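Nucleocapsid (Crimean-congo hemorrhagic fever virus, PDB 4AKL) binds single- and double-stranded RNA, probably takes part in packaging the viral genome, and probably also cuts double-stranded DNA without sequence specificity. Local coordinates at residues 33-37 with 73-79; 63-67 with 433-437. One frame throughout, in Å; residues are numbered along the deposited sequence. Where two conformers were deposited one is given.

Contact 1: 33-37 with 73-79; sequences SYSFC and FCAPIYE
In the head domain of this nairovirus nucleocapsid, an extended loop runs antiparallel to the residues leading into helix 77-83 and covers that helix's N-terminus. The CA atoms pair S33 with P76 at 5.1 Å and F36 with F73 at 4.8 Å. S33, chi1 t, points toward the helix and donates from OG to E79 OE1 (2.6 Å); N142 and N144 hold the other carboxylate oxygen. Y34 contributes its carbonyl: I77 N donates a weak hydrogen bond to Y34 O (3.3 Å), while water 1 links Y34 O to Y78 N, so two amides of the first helical turn are served. P76, at the N-cap, suits a place where a backbone NH is not needed. S35, chi1 p, forms an ST turn, OG accepting from C37 N (3.1 Å) and also bonding T31. F36 CE2 meets I77 CD1 at 4.0 Å, an apolar contact, and water 2 joins F36 N to A75 O. C37 CB meets C74 CB at 4.1 Å, but C37 SG and C74 SG stand 5.6 Å apart, unbridged.

Contact 2: 63-67 with 433-437; sequences YASAL and LFEIQ
Helices 56-71 and 425-440 pack side by side as an antiparallel pair; the axes of segments 63-67 and 433-437 approach to 10.4 Å, their N-to-C directions 174° apart, with CA of Y63 nearest Q437 (6.7 Å) and L67 nearest L433 (7.2 Å). Residues three and four apart on each helix make the apolar interface. L433 (chi1 m, chi2 t) points toward the partner, where its branched end fits among Y63, A66 and L67: CD2 lies 4.2 Å from both A66 CB and Y63 CE1, and CD1 4.1 Å from L67 CD1. One turn on, I436 (m, t) sets CD1 3.8 Å from A66 CB and CG2 4.1 Å from Y63 CD1, at the ring edge. A66, with only a methyl, lets the longer L433 and I436 lie against it. Q437, in the conformer given, brings CG unusually tight to Y63 CE1 (3.2 Å); its OE1 is hydrogen-bonded to S451. F46 of helix 45-52 covers both A66 and I436, while F434, directed away from helix 56-71, packs on helices 163-181 and 450-460.

In the fold
Both contacts are buried, yet their chemistry differs. Contact 1 joins parts separated by only 35 residues, and because irregular backbone meets a helix start there, polar groups need partners: serine, glutamate, carbonyls and two waters supply them. In contact 2 the backbone polar groups are largely used within the helices, so leucine, alanine, isoleucine and tyrosine can pack across 365 intervening residues, joining N- and C-terminal parts of the head. Helix 56-71 of contact 2 is followed in the chain by helix 77-83 of contact 1. The centres lie 21 Å apart, the nearest atoms about 8 Å; the loop carrying T410, I413 and N415 touches both.

Contact 1: 33-37 with 73-79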
loop_
_atom_site.group_PDB
_atom_site.type_symbol
_atom_site.label_atom_id
_atom_site.label_comp_id
_atom_site.label_asym_id
_atom_site.label_seq_id
_atom_site.Cartn_x
_atom_site.Cartn_y
_atom_site.Cartn_z
ATOM N N SER A 33 10.047 -10.226 14.365
ATOM C CA SER A 33 11.433 -10.173 13.998
ATOM C C SER A 33 12.187 -9.678 15.240
ATOM O O SER A 33 11.659 -8.917 16.011
ATOM C CB SER A 33 11.562 -9.285 12.752
ATOM O OG SER A 33 12.823 -9.339 12.180
ATOM N N TYR A 34 13.412 -10.169 15.460
ATOM C CA TYR A 34 14.243 -9.723 16.596
ATOM C C TYR A 34 14.328 -8.172 16.672
ATOM O O TYR A 34 14.461 -7.470 15.645
ATOM C CB TYR A 34 15.630 -10.304 16.507
ATOM C CG TYR A 34 15.773 -11.715 17.084
ATOM C CD1 TYR A 34 15.889 -11.912 18.439
ATOM C CD2 TYR A 34 15.798 -12.832 16.256
ATOM C CE1 TYR A 34 16.034 -13.223 18.986
ATOM C CE2 TYR A 34 15.938 -14.121 16.762
ATOM C CZ TYR A 34 16.052 -14.314 18.123
ATOM O OH TYR A 34 16.191 -15.602 18.611
ATOM N N SER A 35 14.247 -7.667 17.896
ATOM C CA SER A 35 14.160 -6.258 18.147
ATOM C C SER A 35 14.675 -5.933 19.529
ATOM O O SER A 35 15.174 -6.817 20.261
ATOM C CB SER A 35 12.687 -5.831 18.047
ATOM O OG SER A 35 11.998 -6.227 19.193
ATOM N N PHE A 36 14.562 -4.664 19.901
ATOM C CA PHE A 36 14.965 -4.201 21.249
ATOM C C PHE A 36 13.827 -4.297 22.283
ATOM O O PHE A 36 13.981 -3.836 23.430
ATOM C CB PHE A 36 15.515 -2.756 21.165
ATOM C CG PHE A 36 16.912 -2.680 20.632
ATOM C CD1 PHE A 36 17.990 -2.938 21.468
ATOM C CD2 PHE A 36 17.145 -2.357 19.298
ATOM C CE1 PHE A 36 19.274 -2.877 20.991
ATOM C CE2 PHE A 36 18.434 -2.291 18.784
ATOM C CZ PHE A 36 19.512 -2.558 19.622
ATOM N N CYS A 37 12.710 -4.918 21.902
ATOM C CA CYS A 37 11.504 -4.917 22.741
ATOM C C CYS A 37 11.527 -5.951 23.875
ATOM O O CYS A 37 11.282 -7.135 23.660
ATOM C CB CYS A 37 10.234 -5.109 21.872
ATOM S SG CYS A 37 8.692 -4.793 22.718
ATOM N N PHE A 73 10.978 0.660 20.632
ATOM C CA PHE A 73 11.916 -0.467 20.787
ATOM C C PHE A 73 11.536 -1.712 19.971
ATOM O O PHE A 73 12.160 -2.750 20.114
ATOM C CB PHE A 73 12.094 -0.831 22.279
ATOM C CG PHE A 73 12.702 0.280 23.127
ATOM C CD1 PHE A 73 14.023 0.691 22.929
ATOM C CD2 PHE A 73 11.962 0.890 24.130
ATOM C CE1 PHE A 73 14.605 1.722 23.704
ATOM C CE2 PHE A 73 12.523 1.922 24.925
ATOM C CZ PHE A 73 13.851 2.338 24.699
ATOM N N CYS A 74 10.550 -1.608 19.079
ATOM C CA CYS A 74 10.066 -2.797 18.412
ATOM C C CYS A 74 10.288 -2.781 16.931
ATOM O O CYS A 74 9.600 -3.522 16.216
ATOM C CB CYS A 74 8.600 -3.013 18.771
ATOM S SG CYS A 74 7.587 -1.849 18.143
ATOM N N ALA A 75 11.246 -1.967 16.446
ATOM C CA ALA A 75 11.638 -2.012 15.032
ATOM C C ALA A 75 12.220 -3.410 14.694
ATOM O O ALA A 75 12.966 -3.965 15.493
ATOM C CB ALA A 75 12.653 -0.921 14.684
ATOM N N PRO A 76 11.826 -3.983 13.536
ATOM C CA PRO A 76 12.353 -5.250 13.020
ATOM C C PRO A 76 13.699 -4.985 12.447
ATOM O O PRO A 76 13.836 -4.631 11.258
ATOM C CB PRO A 76 11.332 -5.661 11.967
ATOM C CG PRO A 76 10.781 -4.457 11.515
ATOM C CD PRO A 76 10.774 -3.473 12.662
ATOM N N ILE A 77 14.700 -5.151 13.297
ATOM C CA ILE A 77 16.093 -4.798 12.940
ATOM C C ILE A 77 16.610 -5.370 11.639
ATOM O O ILE A 77 17.226 -4.646 10.817
ATOM C CB ILE A 77 17.056 -5.178 14.029
ATOM C CG1 ILE A 77 16.768 -4.333 15.277
ATOM C CG2 ILE A 77 18.471 -4.918 13.573
ATOM C CD1 ILE A 77 16.937 -2.783 15.068
ATOM N N TYR A 78 16.347 -6.643 11.434
ATOM C CA TYR A 78 16.903 -7.361 10.271
ATOM C C TYR A 78 16.410 -6.731 8.994
ATOM O O TYR A 78 17.190 -6.414 8.109
ATOM C CB TYR A 78 16.498 -8.836 10.296
ATOM C CG TYR A 78 17.095 -9.654 9.183
ATOM C CD1 TYR A 78 18.320 -10.236 9.330
ATOM C CD2 TYR A 78 16.420 -9.834 7.955
ATOM C CE1 TYR A 78 18.883 -10.988 8.330
ATOM C CE2 TYR A 78 16.993 -10.595 6.916
ATOM C CZ TYR A 78 18.214 -11.163 7.113
ATOM O OH TYR A 78 18.798 -11.919 6.130
ATOM N N GLU A 79 15.109 -6.523 8.915
ATOM C CA GLU A 79 14.518 -6.049 7.670
ATOM C C GLU A 79 14.780 -4.567 7.469
ATOM O O GLU A 79 15.035 -4.154 6.330
ATOM C CB GLU A 79 13.034 -6.375 7.613
ATOM C CG GLU A 79 12.760 -7.845 7.469
ATOM C CD GLU A 79 12.888 -8.687 8.773
ATOM O OE1 GLU A 79 12.851 -8.110 9.883
ATOM O OE2 GLU A 79 13.017 -9.953 8.655
HETATM O O HOH W 1 15.144 -8.506 13.265
HETATM O O HOH W 2 14.039 -2.764 17.749
#

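Contact 2: 63-67 with 433-437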
loop_
_atom_site.group_PDB
_atom_site.type_symbol
_atom_site.label_atom_id
_atom_site.label_comp_id
_atom_site.label_asym_id
_atom_site.label_seq_id
_atom_site.Cartn_x
_atom_site.Cartn_y
_atom_site.Cartn_z
ATOM N N TYR A 63 -0.505 12.482 22.164
ATOM C CA TYR A 63 -0.688 11.416 21.170
ATOM C C TYR A 63 0.633 11.042 20.507
ATOM O O TYR A 63 0.888 9.852 20.284
ATOM C CB TYR A 63 -1.704 11.769 20.105
ATOM C CG TYR A 63 -1.751 10.703 19.063
ATOM C CD1 TYR A 63 -2.455 9.511 19.270
ATOM C CD2 TYR A 63 -1.073 10.861 17.865
ATOM C CE1 TYR A 63 -2.467 8.503 18.274
ATOM C CE2 TYR A 63 -1.088 9.880 16.889
ATOM C CZ TYR A 63 -1.782 8.703 17.089
ATOM O OH TYR A 63 -1.771 7.759 16.078
ATOM N N ALA A 64 1.454 12.046 20.181
ATOM C CA ALA A 64 2.734 11.777 19.540
ATOM C C ALA A 64 3.655 11.042 20.515
ATOM O O ALA A 64 4.383 10.188 20.091
ATOM C CB ALA A 64 3.384 13.074 18.985
ATOM N N SER A 65 3.598 11.347 21.806
ATOM C CA SER A 65 4.423 10.643 22.814
ATOM C C SER A 65 3.989 9.198 22.975
ATOM O O SER A 65 4.842 8.310 23.128
ATOM C CB SER A 65 4.348 11.288 24.210
ATOM O OG SER A 65 4.867 12.574 24.226
ATOM N N ALA A 66 2.681 8.966 22.971
ATOM C CA ALA A 66 2.140 7.605 23.039
ATOM C C ALA A 66 2.640 6.753 21.862
ATOM O O ALA A 66 3.019 5.641 22.033
ATOM C CB ALA A 66 0.608 7.613 23.042
ATOM N N LEU A 67 2.617 7.347 20.683
ATOM C CA LEU A 67 2.980 6.656 19.449
ATOM C C LEU A 67 4.480 6.286 19.427
ATOM O O LEU A 67 4.887 5.153 19.030
ATOM C CB LEU A 67 2.587 7.560 18.301
ATOM C CG LEU A 67 2.749 7.082 16.869
ATOM C CD1 LEU A 67 2.027 5.728 16.651
ATOM C CD2 LEU A 67 2.225 8.179 15.946
ATOM N N LEU A 433 -3.882 2.923 21.042
ATOM C CA LEU A 433 -3.681 4.168 20.271
ATOM C C LEU A 433 -4.993 4.776 19.766
ATOM O O LEU A 433 -5.146 6.012 19.748
ATOM C CB LEU A 433 -2.759 4.002 19.099
ATOM C CG LEU A 433 -1.325 3.764 19.512
ATOM C CD1 LEU A 433 -0.584 3.069 18.383
ATOM C CD2 LEU A 433 -0.618 5.073 19.924
ATOM N N PHE A 434 -5.908 3.921 19.348
ATOM C CA PHE A 434 -7.213 4.348 18.939
ATOM C C PHE A 434 -7.942 5.037 20.120
ATOM O O PHE A 434 -8.450 6.101 19.949
ATOM C CB PHE A 434 -8.038 3.151 18.423
ATOM C CG PHE A 434 -9.461 3.507 18.035
ATOM C CD1 PHE A 434 -9.735 4.115 16.810
ATOM C CD2 PHE A 434 -10.514 3.222 18.866
ATOM C CE1 PHE A 434 -11.049 4.416 16.459
ATOM C CE2 PHE A 434 -11.842 3.531 18.497
ATOM C CZ PHE A 434 -12.086 4.126 17.312
ATOM N N GLU A 435 -7.947 4.415 21.292
ATOM C CA GLU A 435 -8.646 4.936 22.447
ATOM C C GLU A 435 -8.057 6.283 22.803
ATOM O O GLU A 435 -8.778 7.241 23.072
ATOM C CB GLU A 435 -8.624 3.935 23.611
ATOM C CG GLU A 435 -9.495 2.649 23.297
ATOM C CD GLU A 435 -9.283 1.476 24.273
ATOM O OE1 GLU A 435 -8.169 1.323 24.847
ATOM O OE2 GLU A 435 -10.242 0.693 24.469
ATOM N N ILE A 436 -6.735 6.373 22.754
ATOM C CA ILE A 436 -6.054 7.640 23.004
ATOM C C ILE A 436 -6.463 8.717 21.972
ATOM O O ILE A 436 -6.800 9.867 22.380
ATOM C CB ILE A 436 -4.540 7.458 23.056
ATOM C CG1 ILE A 436 -4.141 6.631 24.265
ATOM C CG2 ILE A 436 -3.811 8.800 23.124
ATOM C CD1 ILE A 436 -2.736 6.131 24.174
ATOM N N GLN A 437 -6.446 8.389 20.674
ATOM C CA GLN A 437 -6.901 9.350 19.627
ATOM C C GLN A 437 -8.332 9.781 19.911
ATOM O O GLN A 437 -8.680 10.990 19.759
ATOM C CB GLN A 437 -6.894 8.817 18.164
ATOM C CG GLN A 437 -5.610 8.171 17.626
ATOM C CD GLN A 437 -5.673 7.708 16.122
ATOM O OE1 GLN A 437 -4.992 6.696 15.672
ATOM N NE2 GLN A 437 -6.453 8.471 15.333
#